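Local structure of bifunctional enzyme IspD/IspF (Campylobacter jejuni, 1W55) at residues I301-C306 against S359-K364. The protein catalyses two steps of the non-mevalonate route to isoprenoid precursors, attaching CTP-derived cytidylate to methylerythritol phosphate and later closing the cyclic diphosphate with release of CMP. Sequence-based numbering, arbitrary orientation.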
loop_
_atom_site.group_PDB
_atom_site.type_symbol
_atom_site.label_atom_id
_atom_site.label_comp_id
_atom_site.label_asym_id
_atom_site.label_seq_id
_atom_site.Cartn_x
_atom_site.Cartn_y
_atom_site.Cartn_z
ATOM N N ILE A 301 21.927 -16.000 -13.820
ATOM C CA ILE A 301 20.596 -16.172 -14.384
ATOM C C ILE A 301 20.669 -17.235 -15.459
ATOM O O ILE A 301 19.873 -18.175 -15.451
ATOM C CB ILE A 301 20.023 -14.845 -14.960
ATOM C CG1 ILE A 301 19.662 -13.876 -13.824
ATOM C CG2 ILE A 301 18.806 -15.130 -15.837
ATOM C CD1 ILE A 301 19.277 -12.483 -14.303
ATOM N N ASN A 302 21.620 -17.111 -16.384
ATOM C CA ASN A 302 21.709 -18.101 -17.458
ATOM C C ASN A 302 23.055 -18.091 -18.135
ATOM O O ASN A 302 23.830 -17.153 -17.957
ATOM C CB ASN A 302 20.592 -17.908 -18.497
ATOM C CG ASN A 302 20.896 -16.787 -19.497
ATOM O OD1 ASN A 302 21.060 -15.631 -19.116
ATOM N ND2 ASN A 302 20.985 -17.136 -20.778
ATOM N N ILE A 303 23.309 -19.148 -18.909
ATOM C CA ILE A 303 24.544 -19.338 -19.639
ATOM C C ILE A 303 24.206 -19.723 -21.074
ATOM O O ILE A 303 23.365 -20.598 -21.308
ATOM C CB ILE A 303 25.369 -20.461 -18.988
ATOM C CG1 ILE A 303 25.977 -19.981 -17.671
ATOM C CG2 ILE A 303 26.468 -20.991 -19.941
ATOM C CD1 ILE A 303 26.213 -21.114 -16.684
ATOM N N ASP A 304 24.844 -19.054 -22.030
ATOM C CA ASP A 304 24.745 -19.479 -23.428
ATOM C C ASP A 304 26.124 -19.536 -24.050
ATOM O O ASP A 304 26.969 -18.653 -23.826
ATOM C CB ASP A 304 23.806 -18.585 -24.243
ATOM C CG ASP A 304 23.452 -19.194 -25.587
ATOM O OD1 ASP A 304 23.441 -20.445 -25.718
ATOM O OD2 ASP A 304 23.180 -18.502 -26.584
ATOM N N ILE A 305 26.346 -20.593 -24.820
ATOM C CA ILE A 305 27.680 -20.955 -25.295
ATOM C C ILE A 305 27.647 -21.251 -26.774
ATOM O O ILE A 305 26.679 -21.819 -27.281
ATOM C CB ILE A 305 28.231 -22.168 -24.484
ATOM C CG1 ILE A 305 28.550 -21.723 -23.039
ATOM C CG2 ILE A 305 29.502 -22.753 -25.132
ATOM C CD1 ILE A 305 28.829 -22.865 -22.068
ATOM N N CYS A 306 28.693 -20.830 -27.471
ATOM C CA CYS A 306 28.911 -21.239 -28.835
ATOM C C CYS A 306 30.297 -21.853 -28.995
ATOM O O CYS A 306 31.313 -21.194 -28.767
ATOM C CB CYS A 306 28.724 -20.082 -29.818
ATOM S SG CYS A 306 28.778 -20.719 -31.518
ATOM N N SER A 359 31.331 -17.683 -24.811
ATOM C CA SER A 359 30.380 -17.791 -23.705
ATOM C C SER A 359 29.728 -16.452 -23.386
ATOM O O SER A 359 30.382 -15.412 -23.450
ATOM C CB SER A 359 31.066 -18.306 -22.427
ATOM O OG SER A 359 31.666 -19.572 -22.631
ATOM N N SER A 360 28.438 -16.493 -23.042
ATOM C CA SER A 360 27.730 -15.334 -22.512
ATOM C C SER A 360 26.989 -15.723 -21.238
ATOM O O SER A 360 26.376 -16.795 -21.147
ATOM C CB SER A 360 26.722 -14.743 -23.506
ATOM O OG SER A 360 27.296 -14.596 -24.781
ATOM N N VAL A 361 27.001 -14.804 -20.290
ATOM C CA VAL A 361 26.432 -15.027 -18.975
ATOM C C VAL A 361 25.678 -13.749 -18.553
ATOM O O VAL A 361 26.054 -12.644 -18.943
ATOM C CB VAL A 361 27.616 -15.362 -18.050
ATOM C CG1 VAL A 361 27.557 -14.660 -16.722
ATOM C CG2 VAL A 361 27.821 -16.866 -17.970
ATOM N N ASN A 362 24.585 -13.914 -17.813
ATOM C CA ASN A 362 23.911 -12.802 -17.158
ATOM C C ASN A 362 23.924 -13.083 -15.658
ATOM O O ASN A 362 23.591 -14.187 -15.221
ATOM C CB ASN A 362 22.473 -12.634 -17.674
ATOM C CG ASN A 362 22.355 -11.581 -18.781
ATOM O OD1 ASN A 362 23.340 -10.961 -19.183
ATOM N ND2 ASN A 362 21.142 -11.366 -19.259
ATOM N N LEU A 363 24.358 -12.092 -14.887
ATOM C CA LEU A 363 24.412 -12.172 -13.437
ATOM C C LEU A 363 23.456 -11.135 -12.863
ATOM O O LEU A 363 23.370 -10.012 -13.375
ATOM C CB LEU A 363 25.806 -11.794 -12.944
ATOM C CG LEU A 363 27.014 -12.712 -12.924
ATOM C CD1 LEU A 363 28.153 -11.963 -12.168
ATOM C CD2 LEU A 363 26.687 -14.074 -12.271
ATOM N N LYS A 364 22.759 -11.509 -11.795
ATOM C CA LYS A 364 21.972 -10.562 -11.010
ATOM C C LYS A 364 22.522 -10.569 -9.592
ATOM O O LYS A 364 23.370 -11.404 -9.262
ATOM C CB LYS A 364 20.509 -10.983 -10.979
ATOM C CG LYS A 364 20.278 -12.258 -10.205
ATOM C CD LYS A 364 18.839 -12.705 -10.261
ATOM C CE LYS A 364 18.674 -14.047 -9.563
ATOM N NZ LYS A 364 17.259 -14.354 -9.228
#
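Ile303 and Val361 sit side by side on neighbouring antiparallel strands of the mixed sheet in the IspF domain, their side chains pointing the same way, with Ile303 CG1 3.6 Å from Val361 CG2. This is the tight, apolar face: Leu253 of helix 248-260 packs against both residues, and Ile325 and Leu329 of helix 318-329 close over Ile303. At the next pair on the same face, Ile305 CG1 rests 3.8 Å from Ser359 OG, a hydroxyl hydrogen-bonded to Ser252. Asp304 and Ser360 exchange two backbone bonds: Ser360 N meets Asp304 O at 2.7 Å, and Asp304 N returns a bond of 2.9 Å to Ser360 O. Ile301 N gives a further bond of 2.8 Å to Asn362 O.

The other face, carrying Asn302, Asp304, Ser360 and Asn362, is polar and looser between the strands, yet most of it is buried because a second subunit lies against it. Asn302 OD1 comes within 3.6 Å of Asn362 CB, but the two amide planes stand 79° apart and each ND2 turns to that subunit, Asn302 to the Thr212 carbonyl and Asn362 to that of Ile210. Asp304 is held by Lys339 of its own chain in a salt bridge and by the backbone N of Asn214 of the second subunit. Between the backbones of the two asparagines the bond from Asn362 N to Asn302 O is weak, at 3.3 Å. Partly exposed Lys364 runs extended beyond CG to a salt bridge between its NZ and Glu209 of the second subunit, and its stem crosses Ile301 at about a right angle, CD lying 3.8 Å from Ile301 CG1.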